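Local coordinates for protein fructose-bisphosphatase (Pyrococcus horikoshii, PDB 1VDW) that probably hydrolyses fructose 1,6-bisphosphate to fructose 6-phosphate and phosphate with the help of magnesium, working as a homodimer, at residues R15-N20 with D84-S89; H19-L24 with E51-S56. All blocks are in the same frame, centred on the assembly; numbering follows the deposited sequence.

Contact 1: R15-N20 with D84-S89. With EDO (1,2-ethanediol), chain C.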
loop_
_atom_site.group_PDB
_atom_site.type_symbol
_atom_site.label_atom_id
_atom_site.label_comp_id
_atom_site.label_asym_id
_atom_site.label_seq_id
_atom_site.Cartn_x
_atom_site.Cartn_y
_atom_site.Cartn_z
ATOM N N ARG A 15 -12.568 -3.365 -19.350
ATOM C CA ARG A 15 -12.160 -2.727 -20.593
ATOM C C ARG A 15 -12.406 -1.219 -20.590
ATOM O O ARG A 15 -11.536 -0.446 -20.993
ATOM C CB ARG A 15 -12.880 -3.388 -21.768
ATOM C CG ARG A 15 -12.448 -4.828 -21.970
ATOM C CD ARG A 15 -13.305 -5.542 -22.995
ATOM N NE ARG A 15 -12.797 -6.883 -23.257
ATOM C CZ ARG A 15 -13.490 -7.847 -23.850
ATOM N NH1 ARG A 15 -14.736 -7.628 -24.250
ATOM N NH2 ARG A 15 -12.934 -9.034 -24.044
ATOM N N ASP A 16 -13.582 -0.796 -20.137
ATOM C CA ASP A 16 -13.891 0.628 -20.090
ATOM C C ASP A 16 -12.939 1.353 -19.139
ATOM O O ASP A 16 -12.494 2.467 -19.420
ATOM C CB ASP A 16 -15.339 0.854 -19.642
ATOM C CG ASP A 16 -16.350 0.355 -20.655
ATOM O OD1 ASP A 16 -16.062 0.431 -21.868
ATOM O OD2 ASP A 16 -17.439 -0.097 -20.242
ATOM N N PHE A 17 -12.624 0.708 -18.019
ATOM C CA PHE A 17 -11.731 1.293 -17.030
ATOM C C PHE A 17 -10.321 1.468 -17.582
ATOM O O PHE A 17 -9.733 2.544 -17.470
ATOM C CB PHE A 17 -11.671 0.412 -15.784
ATOM C CG PHE A 17 -10.910 1.032 -14.652
ATOM C CD1 PHE A 17 -11.567 1.799 -13.699
ATOM C CD2 PHE A 17 -9.531 0.879 -14.557
ATOM C CE1 PHE A 17 -10.862 2.407 -12.667
ATOM C CE2 PHE A 17 -8.818 1.485 -13.528
ATOM C CZ PHE A 17 -9.485 2.249 -12.583
ATOM N N ASP A 18 -9.770 0.412 -18.168
ATOM C CA ASP A 18 -8.421 0.500 -18.716
ATOM C C ASP A 18 -8.323 1.539 -19.827
ATOM O O ASP A 18 -7.291 2.187 -19.990
ATOM C CB ASP A 18 -7.956 -0.853 -19.265
ATOM C CG ASP A 18 -7.844 -1.922 -18.195
ATOM O OD1 ASP A 18 -7.722 -1.578 -17.001
ATOM O OD2 ASP A 18 -7.868 -3.117 -18.559
ATOM N N HIS A 19 -9.397 1.706 -20.590
ATOM C CA HIS A 19 -9.373 2.654 -21.692
ATOM C C HIS A 19 -9.568 4.112 -21.297
ATOM O O HIS A 19 -8.909 4.997 -21.841
ATOM C CB HIS A 19 -10.424 2.265 -22.737
ATOM C CG HIS A 19 -10.454 3.171 -23.930
ATOM N ND1 HIS A 19 -11.034 4.422 -23.902
ATOM C CD2 HIS A 19 -9.953 3.016 -25.178
ATOM C CE1 HIS A 19 -10.889 4.997 -25.082
ATOM N NE2 HIS A 19 -10.236 4.167 -25.874
ATOM N N ASN A 20 -10.459 4.360 -20.345
ATOM C CA ASN A 20 -10.758 5.723 -19.924
ATOM C C ASN A 20 -10.074 6.205 -18.656
ATOM O O ASN A 20 -9.829 7.400 -18.502
ATOM C CB ASN A 20 -12.269 5.881 -19.760
ATOM C CG ASN A 20 -13.006 5.816 -21.079
ATOM O OD1 ASN A 20 -13.012 6.779 -21.846
ATOM N ND2 ASN A 20 -13.623 4.674 -21.358
ATOM N N ASP A 84 -18.594 1.313 -6.067
ATOM C CA ASP A 84 -17.596 2.338 -5.809
ATOM C C ASP A 84 -16.820 2.336 -7.125
ATOM O O ASP A 84 -16.005 1.448 -7.376
ATOM C CB ASP A 84 -16.663 1.963 -4.656
ATOM C CG ASP A 84 -15.697 3.086 -4.310
ATOM O OD1 ASP A 84 -15.641 4.069 -5.082
ATOM O OD2 ASP A 84 -14.995 2.994 -3.277
ATOM N N PRO A 85 -17.085 3.318 -8.000
ATOM C CA PRO A 85 -16.424 3.436 -9.305
ATOM C C PRO A 85 -14.900 3.464 -9.239
ATOM O O PRO A 85 -14.215 2.976 -10.138
ATOM C CB PRO A 85 -16.997 4.738 -9.863
ATOM C CG PRO A 85 -18.354 4.806 -9.237
ATOM C CD PRO A 85 -18.077 4.393 -7.816
ATOM N N LEU A 86 -14.375 4.064 -8.181
ATOM C CA LEU A 86 -12.933 4.136 -8.003
ATOM C C LEU A 86 -12.580 4.281 -6.540
ATOM O O LEU A 86 -12.694 5.359 -5.956
ATOM C CB LEU A 86 -12.327 5.308 -8.785
ATOM C CG LEU A 86 -10.812 5.500 -8.610
ATOM C CD1 LEU A 86 -10.058 4.333 -9.233
ATOM C CD2 LEU A 86 -10.383 6.817 -9.249
ATOM N N ASP A 87 -12.187 3.164 -5.948
ATOM C CA ASP A 87 -11.756 3.143 -4.561
ATOM C C ASP A 87 -10.267 3.450 -4.628
ATOM O O ASP A 87 -9.556 2.877 -5.442
ATOM C CB ASP A 87 -11.972 1.759 -3.957
ATOM C CG ASP A 87 -11.736 1.736 -2.461
ATOM O OD1 ASP A 87 -11.334 2.779 -1.904
ATOM O OD2 ASP A 87 -11.951 0.678 -1.844
ATOM N N GLY A 88 -9.798 4.367 -3.792
ATOM C CA GLY A 88 -8.385 4.715 -3.806
ATOM C C GLY A 88 -8.080 5.932 -4.657
ATOM O O GLY A 88 -7.027 6.012 -5.282
ATOM N N SER A 89 -8.997 6.897 -4.664
ATOM C CA SER A 89 -8.840 8.118 -5.447
ATOM C C SER A 89 -7.554 8.884 -5.125
ATOM O O SER A 89 -6.797 9.245 -6.028
ATOM C CB SER A 89 -10.045 9.038 -5.235
ATOM O OG SER A 89 -9.916 10.217 -6.013
HETATM C C1 EDO C . -12.782 4.759 1.512
HETATM O O1 EDO C . -12.465 5.540 0.364
HETATM C C2 EDO C . -12.671 3.266 1.154
HETATM O O2 EDO C . -11.333 2.952 0.727
#
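The ring of Phe-17 presents its edge to the segment Asp-84 to Ser-89: one methyl of Leu-86, CD1, lies near the ring plane at the far corner, 4.0 Å from Phe-17 CZ and just as far from Phe-17 CE1. The carbonyl O of Pro-85 comes to the same end of the ring obliquely, 4.2 Å from Phe-17 CE1. Within its own turn the ring also has the carboxylate of Asp-18 at an edge, OD1 in plane; that oxygen is hydrogen-bonded to Tyr-117. With CG anti to the backbone N (chi1 -173°), Phe-17 reaches straight off helix 3-20, and the Leu-86 side chain crosses it at about a right angle. No hydrogen bond links the two segments; the join is a buried one, mainly apolar, with Val-101 and Pro-119 also touching the ring and Val-46 and Ala-50 touching Leu-86.

On both sides of Leu-86 the chain carries an aspartate. Asp-84 OD1 takes a weak bond from Leu-86 N at 3.3 Å, bridging the corner at Pro-85. Asp-87 uses both carboxylate oxygens: OD2 accepts from the backbone N of Ala-176, while OD1 receives the O2 hydroxyl of an ethanediol, probably from the crystallisation liquor, at 2.6 Å. A leucine here has no carboxylate and would probably leave the Ala-176 N-H without its acceptor and the predicted metal site a ligand short. Gly-88 then sits at the N-cap of helix 89-93.

The run Asp-84, Pro-85, Leu-86, Asp-87, Gly-88 is the Asp-Pro-Leu/Ile-Asp-Gly signature of the inositol monophosphatase superfamily, whose two aspartates and intervening carbonyl are predicted here to bind catalytic magnesium together with Glu-68 and Asp-201.

Contact 2: H19-L24 with E51-S56; sequences HNIMPL and ENIIIS
Ile-53 touches both Ile-21 and Asn-20, one with each of two branches. Its CD1 methyl meets Ile-21 CG1 at 3.9 Å, the two side chains crossing at a slant, while its CG2 methyl lies against the amide of Asn-20, 4.0 Å from Asn-20 ND2. The side chains of Asn-20 and Ile-53 run antiparallel alongside each other, amide against methyl. With chi1 of Ile-53 at 59°, CG1 sits between the backbone N and the carbonyl carbon, and this turns the two branches to the two partners; the extended chi2 (179°) carries CD1 out to Ile-21 CG1.

No hydrogen bond crosses here, and the Asn-20 amide nitrogen is bound instead to Asp-16 O in its own helix. The contact joins the end of helix 3-20, at Asn-20, and Ile-21 just after it to helix 45-60. These are the first two long helices of this inositol monophosphatase-type chain, and they meet here where the first one ends. Ile-21 is buried and spreads along the same helix, touching Val-46, Val-49 and Ala-50 as well as Ile-53.

One shell further out, another side of helix 45-60 faces the eight-stranded sheet: Ile-54 packs on Val-83, Val-101 and Val-103, and Ile-55 on Val-83. Towards the next turn, the hydroxyl of Ser-56 donates to Asn-52 O at 2.6 Å, in the carbonyl plane.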
loop_
_atom_site.group_PDB
_atom_site.type_symbol
_atom_site.label_atom_id
_atom_site.label_comp_id
_atom_site.label_asym_id
_atom_site.label_seq_id
_atom_site.Cartn_x
_atom_site.Cartn_y
_atom_site.Cartn_z
ATOM N N HIS A 19 -9.397 1.706 -20.590
ATOM C CA HIS A 19 -9.373 2.654 -21.692
ATOM C C HIS A 19 -9.568 4.112 -21.297
ATOM O O HIS A 19 -8.909 4.997 -21.841
ATOM C CB HIS A 19 -10.424 2.265 -22.737
ATOM C CG HIS A 19 -10.454 3.171 -23.930
ATOM N ND1 HIS A 19 -11.034 4.422 -23.902
ATOM C CD2 HIS A 19 -9.953 3.016 -25.178
ATOM C CE1 HIS A 19 -10.889 4.997 -25.082
ATOM N NE2 HIS A 19 -10.236 4.167 -25.874
ATOM N N ASN A 20 -10.459 4.360 -20.345
ATOM C CA ASN A 20 -10.758 5.723 -19.924
ATOM C C ASN A 20 -10.074 6.205 -18.656
ATOM O O ASN A 20 -9.829 7.400 -18.502
ATOM C CB ASN A 20 -12.269 5.881 -19.760
ATOM C CG ASN A 20 -13.006 5.816 -21.079
ATOM O OD1 ASN A 20 -13.012 6.779 -21.846
ATOM N ND2 ASN A 20 -13.623 4.674 -21.358
ATOM N N ILE A 21 -9.772 5.285 -17.747
ATOM C CA ILE A 21 -9.148 5.663 -16.488
ATOM C C ILE A 21 -7.640 5.450 -16.397
ATOM O O ILE A 21 -6.914 6.359 -16.002
ATOM C CB ILE A 21 -9.814 4.925 -15.298
ATOM C CG1 ILE A 21 -11.311 5.246 -15.249
ATOM C CG2 ILE A 21 -9.140 5.331 -13.995
ATOM C CD1 ILE A 21 -11.626 6.712 -15.030
ATOM N N MET A 22 -7.152 4.269 -16.757
ATOM C CA MET A 22 -5.716 4.027 -16.639
ATOM C C MET A 22 -4.808 5.012 -17.380
ATOM O O MET A 22 -3.706 5.303 -16.911
ATOM C CB MET A 22 -5.369 2.589 -17.030
ATOM C CG MET A 22 -5.781 1.546 -15.983
ATOM S SD MET A 22 -5.183 1.905 -14.296
ATOM C CE MET A 22 -3.456 1.545 -14.465
ATOM N N PRO A 23 -5.240 5.536 -18.541
ATOM C CA PRO A 23 -4.338 6.479 -19.208
ATOM C C PRO A 23 -4.125 7.725 -18.349
ATOM O O PRO A 23 -3.203 8.507 -18.581
ATOM C CB PRO A 23 -5.073 6.798 -20.508
ATOM C CG PRO A 23 -5.808 5.526 -20.793
ATOM C CD PRO A 23 -6.359 5.169 -19.429
ATOM N N LEU A 24 -4.985 7.900 -17.351
ATOM C CA LEU A 24 -4.904 9.045 -16.457
ATOM C C LEU A 24 -3.926 8.825 -15.304
ATOM O O LEU A 24 -3.560 9.773 -14.610
ATOM C CB LEU A 24 -6.292 9.381 -15.901
ATOM C CG LEU A 24 -7.346 9.851 -16.910
ATOM C CD1 LEU A 24 -8.666 10.090 -16.192
ATOM C CD2 LEU A 24 -6.875 11.127 -17.597
ATOM N N GLU A 51 -16.970 7.480 -12.597
ATOM C CA GLU A 51 -18.396 7.461 -12.317
ATOM C C GLU A 51 -19.210 7.404 -13.607
ATOM O O GLU A 51 -20.158 6.626 -13.716
ATOM C CB GLU A 51 -18.792 8.702 -11.519
ATOM C CG GLU A 51 -20.268 8.760 -11.166
ATOM C CD GLU A 51 -20.642 10.029 -10.427
ATOM O OE1 GLU A 51 -20.480 11.125 -11.005
ATOM O OE2 GLU A 51 -21.095 9.930 -9.267
ATOM N N ASN A 52 -18.833 8.222 -14.585
ATOM C CA ASN A 52 -19.550 8.263 -15.858
ATOM C C ASN A 52 -19.643 6.918 -16.556
ATOM O O ASN A 52 -20.722 6.506 -16.979
ATOM C CB ASN A 52 -18.899 9.258 -16.825
ATOM C CG ASN A 52 -19.162 10.700 -16.451
ATOM O OD1 ASN A 52 -20.083 10.999 -15.700
ATOM N ND2 ASN A 52 -18.354 11.605 -16.993
ATOM N N ILE A 53 -18.511 6.237 -16.682
ATOM C CA ILE A 53 -18.479 4.956 -17.373
ATOM C C ILE A 53 -19.210 3.814 -16.677
ATOM O O ILE A 53 -19.888 3.022 -17.332
ATOM C CB ILE A 53 -17.023 4.511 -17.656
ATOM C CG1 ILE A 53 -16.244 4.387 -16.345
ATOM C CG2 ILE A 53 -16.349 5.511 -18.585
ATOM C CD1 ILE A 53 -14.809 3.930 -16.527
ATOM N N ILE A 54 -19.097 3.732 -15.357
ATOM C CA ILE A 54 -19.734 2.642 -14.632
ATOM C C ILE A 54 -21.196 2.878 -14.252
ATOM O O ILE A 54 -22.025 1.980 -14.397
ATOM C CB ILE A 54 -18.923 2.291 -13.363
ATOM C CG1 ILE A 54 -19.412 0.963 -12.784
ATOM C CG2 ILE A 54 -19.050 3.405 -12.335
ATOM C CD1 ILE A 54 -18.516 0.403 -11.702
ATOM N N ILE A 55 -21.521 4.073 -13.775
ATOM C CA ILE A 55 -22.897 4.359 -13.388
ATOM C C ILE A 55 -23.835 4.285 -14.586
ATOM O O ILE A 55 -24.923 3.713 -14.498
ATOM C CB ILE A 55 -23.017 5.750 -12.732
ATOM C CG1 ILE A 55 -22.175 5.792 -11.453
ATOM C CG2 ILE A 55 -24.476 6.058 -12.424
ATOM C CD1 ILE A 55 -22.538 4.722 -10.437
ATOM N N SER A 56 -23.411 4.857 -15.708
ATOM C CA SER A 56 -24.227 4.842 -16.916
ATOM C C SER A 56 -24.485 3.401 -17.340
ATOM O O SER A 56 -25.588 3.051 -17.760
ATOM C CB SER A 56 -23.518 5.592 -18.045
ATOM O OG SER A 56 -22.296 4.963 -18.387
#

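How the contacts relate
The two contacts start from the same piece of chain: helix 3-20 supplies contact 1, and its last residues, His-19 and Asn-20, run on into contact 2. Their centres are only about 5 Å apart. Along the sequence the partners come in the order 15-24, then 51-56 on helix 45-60, then 84-89, which begins on the last residue of strand 79-84 of the eight-stranded sheet. The partner segments also meet each other, Pro-85 CB lying 3.9 Å from Glu-51 N, and Phe-17 O probably accepts a hydrogen bond from Met-22 N. The end of helix 3-20, helix 45-60 and the chain carrying the predicted magnesium ligands therefore form one continuous packed region.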